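Local coordinates for protein putative SnoaL-like polyketide cyclase (Jannaschia sp., PDB 3KKG) that probably catalyses ring closure of a polyketide substrate, as SnoaL-like cyclases of the NTF2-like superfamily do, at residues Ser5-Glu8 with Thr9-Glu13; Gly28-Asp31 with Val32-Thr36; Gly53-Gln56 with Ala57-Phe60; Glu13-Leu16 with Arg17-Glu21. All blocks are in the same frame, centred on the assembly; numbering follows the deposited sequence. Where two conformers were deposited one is given.

Overall arrangement
All four contacts are local, each closing turns of the chain rather than a long loop, and none crosses another. From the N terminus, interaction 1 starts helix 6-16 beside strand 72-81, and interaction 4 takes over at the shared Glu13, carrying the chain into the loop that follows the helix. Interaction 2 forms helix 29-36, which touches interaction 4 through Trp33 on Leu18 and Val32 on Glu21. Interaction 3 then opens helix 54-67 and meets interaction 2 through the Arg34-Glu55 salt bridge and the packing of Ile58 on Trp29 and Trp33. Helix 29-36 thus links the other two helical regions, while interactions 1 and 3 lie about 25 Å apart between centres.

Interaction 1. Residues Ser5-Glu8 with Thr9-Glu13; sequences SPIE and TQNVE
Thr9 N reaches back to Ser5 O (2.9 Å), opening a run of i to i+4 backbone bonds that continues with Gln10 N to Pro6 O, Asn11 N to Ile7 O and Val12 N to Glu8 O. Together they build the first turns of helix 6-16, whose N terminus carries a capping box. Ser5 is the N-cap: Glu8 N donates to its OG at 3.1 Å, although the position of OG is less certain. In return Ser5 N gives a nearly straight bond (167°) to Glu8 OE1 at 3.0 Å. Pro6, which has no N-H to satisfy, suits the first helical position. The extended Glu8 chain also lets OE2 accept from Gly82 N, so one carboxylate ties the helix start to the turn after strand 72-81. Asn11 serves the same turn, its ND2 donating to Gly82 O and Asp83 OD1. With CG beside the backbone N (chi1 -82°), Asn11 runs alongside Ile7, the amide lying by the methyl CG2, 3.8 Å from ND2. Val12, buried against Val78 and Val80, brings its branch CG2 to 3.4 Å from Glu8 O.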
loop_
_atom_site.group_PDB
_atom_site.type_symbol
_atom_site.label_atom_id
_atom_site.label_comp_id
_atom_site.label_asym_id
_atom_site.label_seq_id
_atom_site.Cartn_x
_atom_site.Cartn_y
_atom_site.Cartn_z
ATOM N N SER A 5 -20.328 11.849 -1.765
ATOM C CA SER A 5 -20.931 12.695 -2.773
ATOM C C SER A 5 -21.295 11.860 -4.000
ATOM O O SER A 5 -20.820 10.712 -4.171
ATOM C CB SER A 5 -19.986 13.811 -3.203
ATOM O OG SER A 5 -18.893 13.286 -3.972
ATOM N N PRO A 6 -22.136 12.393 -4.874
ATOM C CA PRO A 6 -22.429 11.687 -6.111
ATOM C C PRO A 6 -21.192 11.299 -6.904
ATOM O O PRO A 6 -21.138 10.197 -7.446
ATOM C CB PRO A 6 -23.312 12.694 -6.884
ATOM C CG PRO A 6 -23.964 13.491 -5.828
ATOM C CD PRO A 6 -22.970 13.619 -4.733
ATOM N N ILE A 7 -20.228 12.200 -7.009
ATOM C CA ILE A 7 -19.034 11.894 -7.791
ATOM C C ILE A 7 -18.241 10.801 -7.071
ATOM O O ILE A 7 -17.696 9.878 -7.705
ATOM C CB ILE A 7 -18.174 13.165 -8.003
ATOM C CG1 ILE A 7 -18.843 14.090 -8.997
ATOM C CG2 ILE A 7 -16.775 12.813 -8.566
ATOM C CD1 ILE A 7 -18.302 15.493 -8.941
ATOM N N GLU A 8 -18.126 10.920 -5.744
ATOM C CA GLU A 8 -17.396 9.889 -4.990
ATOM C C GLU A 8 -18.010 8.509 -5.169
ATOM O O GLU A 8 -17.326 7.509 -5.395
ATOM C CB GLU A 8 -17.346 10.241 -3.508
ATOM C CG GLU A 8 -16.368 11.389 -3.210
ATOM C CD GLU A 8 -16.376 11.808 -1.740
ATOM O OE1 GLU A 8 -17.442 11.703 -1.108
ATOM O OE2 GLU A 8 -15.350 12.293 -1.240
ATOM N N THR A 9 -19.328 8.422 -5.012
ATOM C CA THR A 9 -19.956 7.122 -5.163
ATOM C C THR A 9 -19.807 6.574 -6.597
ATOM O O THR A 9 -19.574 5.384 -6.773
ATOM C CB THR A 9 -21.421 7.091 -4.667
ATOM O OG1 THR A 9 -21.878 5.734 -4.665
ATOM C CG2 THR A 9 -22.287 7.929 -5.553
ATOM N N GLN A 10 -19.922 7.432 -7.610
ATOM C CA GLN A 10 -19.712 6.961 -8.979
ATOM C C GLN A 10 -18.264 6.530 -9.214
ATOM O O GLN A 10 -18.006 5.520 -9.873
ATOM C CB GLN A 10 -20.131 7.992 -10.008
ATOM C CG GLN A 10 -20.070 7.423 -11.439
ATOM C CD GLN A 10 -20.933 6.172 -11.632
ATOM O OE1 GLN A 10 -22.175 6.250 -11.518
ATOM N NE2 GLN A 10 -20.298 5.023 -11.908
ATOM N N ASN A 11 -17.324 7.251 -8.588
ATOM C CA ASN A 11 -15.915 6.880 -8.699
ATOM C C ASN A 11 -15.732 5.484 -8.128
ATOM O O ASN A 11 -14.999 4.653 -8.708
ATOM C CB ASN A 11 -15.082 7.878 -7.932
ATOM C CG ASN A 11 -14.790 9.163 -8.726
ATOM O OD1 ASN A 11 -15.059 9.259 -9.916
ATOM N ND2 ASN A 11 -14.189 10.146 -8.023
ATOM N N VAL A 12 -16.347 5.227 -6.954
ATOM C CA VAL A 12 -16.236 3.899 -6.334
ATOM C C VAL A 12 -16.843 2.802 -7.198
ATOM O O VAL A 12 -16.281 1.712 -7.368
ATOM C CB VAL A 12 -16.821 3.899 -4.896
ATOM C CG1 VAL A 12 -16.922 2.464 -4.361
ATOM C CG2 VAL A 12 -15.900 4.733 -3.951
ATOM N N GLU A 13 -18.041 3.094 -7.686
ATOM C CA GLU A 13 -18.710 2.103 -8.530
ATOM C C GLU A 13 -17.850 1.736 -9.745
ATOM O O GLU A 13 -17.679 0.544 -10.115
ATOM C CB GLU A 13 -20.094 2.598 -8.944
ATOM C CG GLU A 13 -21.091 2.705 -7.755
ATOM C CD GLU A 13 -22.483 3.198 -8.171
ATOM O OE1 GLU A 13 -22.862 2.965 -9.336
ATOM O OE2 GLU A 13 -23.215 3.726 -7.314
#

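Interaction 2. Residues Gly28-Asp31 with Val32-Thr36; sequences GWRD and VWRET
Trp29 and Trp33, one helical turn apart, form an edge-to-face pair: the six-membered ring of Trp29 directs its edge at the face of the five-membered ring of Trp33, with centroids 4.9 Å apart and planes at 74°. Trp29 CE3 comes within 3.7 Å of Trp33 CD1. The arrangement depends on unlike first torsions. Trp29 CG sits between the backbone N and the carbonyl carbon (chi1 64°), whereas Trp33 CG lies beside its N, opposite the carbonyl carbon. Trp33 NE1, in a buried setting, donates to Gly22 O. Over one face of Trp29 lies Arg30 CG, the extended arginine carrying its guanidinium over the indole at CZ2.

Arg34 lies alongside Arg30, its NH1 3.5 Å from Arg30 CB. Two acids probably ease the closeness of like charges: Arg34 NH1 forms a salt bridge to Asp31 OD1 (3.1 Å), and NE is paired with Glu55. Asp31 OD1 lies in the guanidinium plane, but NH1 approaches it from above the carboxylate plane. The bond is bent, at 142°.

At the start, Gly28 adopts a positive phi, comfortable for glycine, as N-cap. At the far end Thr36 OG1 donates to Val32 O (2.8 Å), giving its hydroxyl a partner within the helix. This is an amphipathic helix: both tryptophans pack on Asn61 of helix 54-67, Trp33 also on Met127 of strand 123-131, and the arginines run along the solvent-exposed edge of the seam with helix 54-67, in keeping with the helix-against-sheet build of the NTF2-like fold.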
loop_
_atom_site.group_PDB
_atom_site.type_symbol
_atom_site.label_atom_id
_atom_site.label_comp_id
_atom_site.label_asym_id
_atom_site.label_seq_id
_atom_site.Cartn_x
_atom_site.Cartn_y
_atom_site.Cartn_z
ATOM N N GLY A 28 -12.631 -11.237 -20.435
ATOM C CA GLY A 28 -13.211 -9.981 -20.867
ATOM C C GLY A 28 -12.736 -8.760 -20.119
ATOM O O GLY A 28 -13.157 -7.649 -20.403
ATOM N N TRP A 29 -11.785 -8.941 -19.190
ATOM C CA TRP A 29 -11.344 -7.837 -18.366
ATOM C C TRP A 29 -10.733 -6.702 -19.153
ATOM O O TRP A 29 -10.867 -5.547 -18.765
ATOM C CB TRP A 29 -10.353 -8.328 -17.294
ATOM C CG TRP A 29 -9.053 -8.883 -17.770
ATOM C CD1 TRP A 29 -8.789 -10.170 -18.071
ATOM C CD2 TRP A 29 -7.840 -8.155 -17.982
ATOM N NE1 TRP A 29 -7.475 -10.314 -18.476
ATOM C CE2 TRP A 29 -6.856 -9.091 -18.426
ATOM C CE3 TRP A 29 -7.489 -6.816 -17.879
ATOM C CZ2 TRP A 29 -5.537 -8.718 -18.736
ATOM C CZ3 TRP A 29 -6.161 -6.443 -18.159
ATOM C CH2 TRP A 29 -5.212 -7.394 -18.588
ATOM N N ARG A 30 -10.076 -7.026 -20.273
ATOM C CA ARG A 30 -9.392 -6.000 -21.022
ATOM C C ARG A 30 -10.340 -4.947 -21.504
ATOM O O ARG A 30 -10.023 -3.766 -21.507
ATOM C CB ARG A 30 -8.608 -6.613 -22.179
ATOM C CG ARG A 30 -7.387 -7.430 -21.738
ATOM C CD ARG A 30 -6.743 -7.988 -22.977
ATOM N NE ARG A 30 -5.528 -8.749 -22.753
ATOM C CZ ARG A 30 -5.476 -9.992 -22.281
ATOM N NH1 ARG A 30 -6.578 -10.628 -21.903
ATOM N NH2 ARG A 30 -4.300 -10.600 -22.193
ATOM N N ASP A 31 -11.501 -5.382 -21.991
ATOM C CA ASP A 31 -12.473 -4.438 -22.491
ATOM C C ASP A 31 -13.035 -3.586 -21.367
ATOM O O ASP A 31 -13.346 -2.417 -21.585
ATOM C CB ASP A 31 -13.568 -5.151 -23.275
ATOM C CG ASP A 31 -13.067 -5.686 -24.608
ATOM O OD1 ASP A 31 -12.139 -5.081 -25.234
ATOM O OD2 ASP A 31 -13.628 -6.707 -25.054
ATOM N N VAL A 32 -13.092 -4.134 -20.149
ATOM C CA VAL A 32 -13.521 -3.342 -18.987
ATOM C C VAL A 32 -12.450 -2.264 -18.693
ATOM O O VAL A 32 -12.750 -1.109 -18.421
ATOM C CB VAL A 32 -13.783 -4.211 -17.712
ATOM C CG1 VAL A 32 -14.079 -3.310 -16.478
ATOM C CG2 VAL A 32 -14.926 -5.209 -17.951
ATOM N N TRP A 33 -11.185 -2.660 -18.734
ATOM C CA TRP A 33 -10.118 -1.678 -18.588
ATOM C C TRP A 33 -10.215 -0.578 -19.665
ATOM O O TRP A 33 -10.095 0.607 -19.371
ATOM C CB TRP A 33 -8.744 -2.346 -18.634
ATOM C CG TRP A 33 -8.305 -2.996 -17.354
ATOM C CD1 TRP A 33 -9.057 -3.766 -16.532
ATOM C CD2 TRP A 33 -7.005 -2.935 -16.760
ATOM N NE1 TRP A 33 -8.316 -4.170 -15.444
ATOM C CE2 TRP A 33 -7.059 -3.679 -15.560
ATOM C CE3 TRP A 33 -5.801 -2.309 -17.102
ATOM C CZ2 TRP A 33 -5.957 -3.836 -14.726
ATOM C CZ3 TRP A 33 -4.724 -2.453 -16.273
ATOM C CH2 TRP A 33 -4.795 -3.230 -15.126
ATOM N N ARG A 34 -10.454 -0.974 -20.913
ATOM C CA ARG A 34 -10.539 0.010 -22.001
ATOM C C ARG A 34 -11.701 0.988 -21.853
ATOM O O ARG A 34 -11.589 2.136 -22.260
ATOM C CB ARG A 34 -10.592 -0.681 -23.358
ATOM C CG ARG A 34 -9.309 -1.411 -23.688
ATOM C CD ARG A 34 -9.353 -2.094 -25.029
ATOM N NE ARG A 34 -8.113 -2.844 -25.266
ATOM C CZ ARG A 34 -8.016 -4.172 -25.358
ATOM N NH1 ARG A 34 -9.074 -4.969 -25.262
ATOM N NH2 ARG A 34 -6.831 -4.718 -25.553
ATOM N N GLU A 35 -12.798 0.554 -21.245
ATOM C CA GLU A 35 -13.915 1.467 -20.977
ATOM C C GLU A 35 -13.782 2.313 -19.707
ATOM O O GLU A 35 -14.438 3.335 -19.562
ATOM C CB GLU A 35 -15.238 0.729 -20.995
ATOM C CG GLU A 35 -15.531 -0.276 -19.912
ATOM C CD GLU A 35 -16.844 -1.033 -20.216
ATOM O OE1 GLU A 35 -17.879 -0.357 -20.387
ATOM O OE2 GLU A 35 -16.833 -2.284 -20.332
ATOM N N THR A 36 -12.902 1.900 -18.801
ATOM C CA THR A 36 -12.737 2.539 -17.486
ATOM C C THR A 36 -11.557 3.523 -17.411
ATOM O O THR A 36 -11.602 4.555 -16.741
ATOM C CB THR A 36 -12.525 1.396 -16.439
ATOM O OG1 THR A 36 -13.709 0.573 -16.444
ATOM C CG2 THR A 36 -12.359 1.939 -15.024
#

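Interaction 3. Residues Gly53-Gln56 with Ala57-Phe60; sequences GIEQ and AIAF
Ala57 N donates to Gly53 O (2.9 Å), and the same i to i+4 pattern runs through Ile58 to Ile54, Ala59 to Glu55 and Phe60 to Gln56, making the opening turns of helix 54-67. The Gln56 chain bends at chi2 (87°) and folds back over the N-cap, Gly53, bringing OE1 to 3.3 Å from Gly53 CA. Glycine suits this place because a CB would run into that oxygen and, at phi 103° and psi 139°, into the preceding carbonyl O as well.

Ile54 and Ile58 meet at a slant. In the conformer given for Ile54, one of two, its CG1 is 4.0 Å from Ile58 CD1, while its CD1 is 4.1 Å from Ile58 CG1. Ile58 also covers the backbone, with CG1 only 3.2 Å from Ile54 O. Branched aliphatic side chains suit this buried position, where Ile58 packs on Trp29 and Trp33 of helix 29-36. Ala57, small enough to lie close to the sheet, rests on Phe41 and Ser43 of strand 41-45, and its CB is 3.4 Å from Gly53 O. Phe60 swings its ring away from this turn to join Phe45 edge-to-face, beside a triethylene glycol probably from the crystallisation liquor.

Glu55 runs alongside Ile58, its OE2 4.2 Å from CD1. OE2 also forms a salt bridge with Arg34 NE, so an apolar methyl flanks an ion pair. The carboxylate lies at the exposed rim, where solvent would probably weaken the attraction; the two helices are nevertheless joined both by hydrophobic packing and by charge.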
loop_
_atom_site.group_PDB
_atom_site.type_symbol
_atom_site.label_atom_id
_atom_site.label_comp_id
_atom_site.label_asym_id
_atom_site.label_seq_id
_atom_site.Cartn_x
_atom_site.Cartn_y
_atom_site.Cartn_z
ATOM N N GLY A 53 0.324 4.357 -20.778
ATOM C CA GLY A 53 -0.561 3.964 -21.866
ATOM C C GLY A 53 -1.416 2.776 -21.515
ATOM O O GLY A 53 -0.954 1.833 -20.920
ATOM N N ILE A 54 -2.680 2.809 -21.919
ATOM C CA ILE A 54 -3.619 1.761 -21.533
ATOM C C ILE A 54 -3.250 0.369 -22.079
ATOM O O ILE A 54 -3.319 -0.620 -21.351
ATOM C CB ILE A 54 -5.087 2.157 -21.912
ATOM C CG1 ILE A 54 -6.084 1.134 -21.349
ATOM C CG2 ILE A 54 -5.244 2.366 -23.422
ATOM C CD1 ILE A 54 -5.993 0.905 -19.834
ATOM N N GLU A 55 -2.838 0.276 -23.344
ATOM C CA GLU A 55 -2.492 -1.037 -23.877
ATOM C C GLU A 55 -1.250 -1.613 -23.204
ATOM O O GLU A 55 -1.187 -2.825 -22.926
ATOM C CB GLU A 55 -2.288 -0.985 -25.372
ATOM C CG GLU A 55 -3.559 -0.674 -26.134
ATOM C CD GLU A 55 -4.688 -1.609 -25.792
ATOM O OE1 GLU A 55 -4.437 -2.820 -25.667
ATOM O OE2 GLU A 55 -5.831 -1.128 -25.638
ATOM N N GLN A 56 -0.287 -0.734 -22.923
ATOM C CA GLN A 56 0.942 -1.125 -22.199
ATOM C C GLN A 56 0.607 -1.595 -20.796
ATOM O O GLN A 56 1.126 -2.620 -20.313
ATOM C CB GLN A 56 1.910 0.045 -22.151
ATOM C CG GLN A 56 2.490 0.437 -23.529
ATOM C CD GLN A 56 1.633 1.430 -24.330
ATOM O OE1 GLN A 56 0.479 1.692 -24.017
ATOM N NE2 GLN A 56 2.207 1.950 -25.420
ATOM N N ALA A 57 -0.275 -0.851 -20.141
ATOM C CA ALA A 57 -0.672 -1.225 -18.795
ATOM C C ALA A 57 -1.473 -2.531 -18.760
ATOM O O ALA A 57 -1.319 -3.371 -17.864
ATOM C CB ALA A 57 -1.485 -0.102 -18.171
ATOM N N ILE A 58 -2.352 -2.714 -19.727
ATOM C CA ILE A 58 -3.032 -3.976 -19.890
ATOM C C ILE A 58 -2.074 -5.149 -20.108
ATOM O O ILE A 58 -2.231 -6.201 -19.509
ATOM C CB ILE A 58 -4.066 -3.887 -21.072
ATOM C CG1 ILE A 58 -5.296 -3.081 -20.649
ATOM C CG2 ILE A 58 -4.503 -5.288 -21.597
ATOM C CD1 ILE A 58 -6.246 -2.816 -21.819
ATOM N N ALA A 59 -1.093 -4.961 -20.981
ATOM C CA ALA A 59 -0.089 -5.990 -21.232
ATOM C C ALA A 59 0.655 -6.394 -19.960
ATOM O O ALA A 59 0.901 -7.570 -19.728
ATOM C CB ALA A 59 0.890 -5.506 -22.301
ATOM N N PHE A 60 0.998 -5.405 -19.146
ATOM C CA PHE A 60 1.700 -5.645 -17.893
ATOM C C PHE A 60 0.796 -6.454 -16.954
ATOM O O PHE A 60 1.232 -7.411 -16.276
ATOM C CB PHE A 60 2.114 -4.314 -17.264
ATOM C CG PHE A 60 2.836 -4.456 -15.963
ATOM C CD1 PHE A 60 4.187 -4.688 -15.936
ATOM C CD2 PHE A 60 2.154 -4.402 -14.767
ATOM C CE1 PHE A 60 4.848 -4.832 -14.721
ATOM C CE2 PHE A 60 2.830 -4.556 -13.535
ATOM C CZ PHE A 60 4.152 -4.768 -13.516
#

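Interaction 4. Residues Glu13-Leu16 with Arg17-Glu21; sequences ETVL and RLFDE
Phe19 holds CG beside its backbone N (chi1 -65°), which lays the ring back along Val15 and Leu16, while Arg17 bends at chi3 (61°) and turns its guanidinium toward Glu21. These groups lie at the C-terminal part of the helix that begins at Pro6, which in this NTF2-like fold lies against the curved sheet. The backbone tightens here. Arg17 N has only weak bonds, to Glu13 O and Thr14 O, and then i to i+3 bonds take over: Leu18 N to Val15 O (2.9 Å) and Phe19 N to Leu16 O (3.0 Å). In both, the donor stands above the carbonyl plane, in keeping with the tighter i to i+3 spacing.

Val15 and Phe19 run alongside each other, with Val15 CG1 4.1 Å from Phe19 CE1. The ring presents its edge to Val15 O, 3.5 Å from CD1, so that the slightly positive rim faces a carbonyl oxygen. Leu16 touches the same ring more loosely. Apolar side chains are apt here, because Val15, Leu18 and Phe19 all pack on Phe117 of strand 108-120, and Leu16 joins Phe19 on Val75. Leu18 further reaches Trp33 of helix 29-36.

The other flank is polar. Arg17 NE forms a nearly straight salt bridge (172°) to Glu21 OE2 at 2.8 Å; the oxygen lies in the guanidinium plane, though NE stands above the carboxylate plane. Arg17 NH2 has a long, weak ion pair with Glu35. Thr14 OG1 bonds to Gln10 O, and a water bridges Thr14 O, to which it donates at 2.9 Å, and Arg17 NH1, from which it weakly accepts at 3.2 Å.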
loop_
_atom_site.group_PDB
_atom_site.type_symbol
_atom_site.label_atom_id
_atom_site.label_comp_id
_atom_site.label_asym_id
_atom_site.label_seq_id
_atom_site.Cartn_x
_atom_site.Cartn_y
_atom_site.Cartn_z
ATOM N N GLU A 13 -18.041 3.094 -7.686
ATOM C CA GLU A 13 -18.710 2.103 -8.530
ATOM C C GLU A 13 -17.850 1.736 -9.745
ATOM O O GLU A 13 -17.679 0.544 -10.115
ATOM C CB GLU A 13 -20.094 2.598 -8.944
ATOM C CG GLU A 13 -21.091 2.705 -7.755
ATOM C CD GLU A 13 -22.483 3.198 -8.171
ATOM O OE1 GLU A 13 -22.862 2.965 -9.336
ATOM O OE2 GLU A 13 -23.215 3.726 -7.314
ATOM N N THR A 14 -17.305 2.748 -10.383
ATOM C CA THR A 14 -16.438 2.542 -11.544
ATOM C C THR A 14 -15.199 1.729 -11.178
ATOM O O THR A 14 -14.869 0.752 -11.879
ATOM C CB THR A 14 -16.092 3.890 -12.174
ATOM O OG1 THR A 14 -17.296 4.452 -12.717
ATOM C CG2 THR A 14 -14.963 3.787 -13.255
ATOM N N VAL A 15 -14.522 2.093 -10.097
ATOM C CA VAL A 15 -13.330 1.356 -9.695
ATOM C C VAL A 15 -13.613 -0.087 -9.291
ATOM O O VAL A 15 -12.866 -1.020 -9.621
ATOM C CB VAL A 15 -12.598 2.091 -8.543
ATOM C CG1 VAL A 15 -11.670 1.157 -7.851
ATOM C CG2 VAL A 15 -11.930 3.349 -9.097
ATOM N N LEU A 16 -14.730 -0.302 -8.592
ATOM C CA LEU A 16 -15.003 -1.648 -8.103
ATOM C C LEU A 16 -15.247 -2.674 -9.243
ATOM O O LEU A 16 -15.053 -3.887 -9.058
ATOM C CB LEU A 16 -16.111 -1.673 -7.050
ATOM C CG LEU A 16 -15.669 -1.248 -5.660
ATOM C CD1 LEU A 16 -16.899 -1.154 -4.724
ATOM C CD2 LEU A 16 -14.592 -2.175 -5.099
ATOM N N ARG A 17 -15.652 -2.191 -10.414
ATOM C CA ARG A 17 -15.780 -3.074 -11.580
ATOM C C ARG A 17 -14.465 -3.747 -11.902
ATOM O O ARG A 17 -14.452 -4.888 -12.375
ATOM C CB ARG A 17 -16.270 -2.310 -12.805
ATOM C CG ARG A 17 -17.620 -1.721 -12.667
ATOM C CD ARG A 17 -18.153 -1.124 -13.969
ATOM N NE ARG A 17 -18.272 -2.153 -15.007
ATOM C CZ ARG A 17 -17.981 -1.985 -16.293
ATOM N NH1 ARG A 17 -17.538 -0.824 -16.763
ATOM N NH2 ARG A 17 -18.153 -3.001 -17.131
ATOM N N LEU A 18 -13.341 -3.089 -11.577
ATOM C CA LEU A 18 -12.033 -3.648 -11.862
ATOM C C LEU A 18 -11.675 -4.836 -10.979
ATOM O O LEU A 18 -10.720 -5.546 -11.246
ATOM C CB LEU A 18 -10.962 -2.568 -11.704
ATOM C CG LEU A 18 -11.123 -1.343 -12.616
ATOM C CD1 LEU A 18 -10.160 -0.221 -12.272
ATOM C CD2 LEU A 18 -10.976 -1.802 -14.119
ATOM N N PHE A 19 -12.468 -5.067 -9.946
ATOM C CA PHE A 19 -12.269 -6.168 -9.026
ATOM C C PHE A 19 -13.250 -7.323 -9.284
ATOM O O PHE A 19 -13.218 -8.309 -8.552
ATOM C CB PHE A 19 -12.330 -5.703 -7.565
ATOM C CG PHE A 19 -11.191 -4.761 -7.229
ATOM C CD1 PHE A 19 -11.265 -3.413 -7.551
ATOM C CD2 PHE A 19 -10.010 -5.274 -6.756
ATOM C CE1 PHE A 19 -10.187 -2.591 -7.301
ATOM C CE2 PHE A 19 -8.917 -4.427 -6.488
ATOM C CZ PHE A 19 -9.022 -3.103 -6.795
ATOM N N ASP A 20 -14.089 -7.172 -10.310
ATOM C CA ASP A 20 -15.077 -8.198 -10.694
ATOM C C ASP A 20 -14.936 -8.431 -12.191
ATOM O O ASP A 20 -14.077 -9.219 -12.618
ATOM C CB ASP A 20 -16.487 -7.762 -10.238
ATOM C CG ASP A 20 -17.552 -8.748 -10.630
ATOM O OD1 ASP A 20 -17.246 -9.936 -10.660
ATOM O OD2 ASP A 20 -18.689 -8.268 -10.761
ATOM N N GLU A 21 -15.745 -7.771 -13.008
ATOM C CA GLU A 21 -15.676 -7.996 -14.460
ATOM C C GLU A 21 -14.330 -7.574 -15.095
ATOM O O GLU A 21 -13.929 -8.091 -16.144
ATOM C CB GLU A 21 -16.815 -7.301 -15.184
ATOM C CG GLU A 21 -16.993 -5.815 -14.923
ATOM C CD GLU A 21 -18.032 -5.486 -13.827
ATOM O OE1 GLU A 21 -17.952 -5.995 -12.672
ATOM O OE2 GLU A 21 -18.946 -4.685 -14.130
HETATM O O HOH W 1 -15.531 0.616 -14.675
#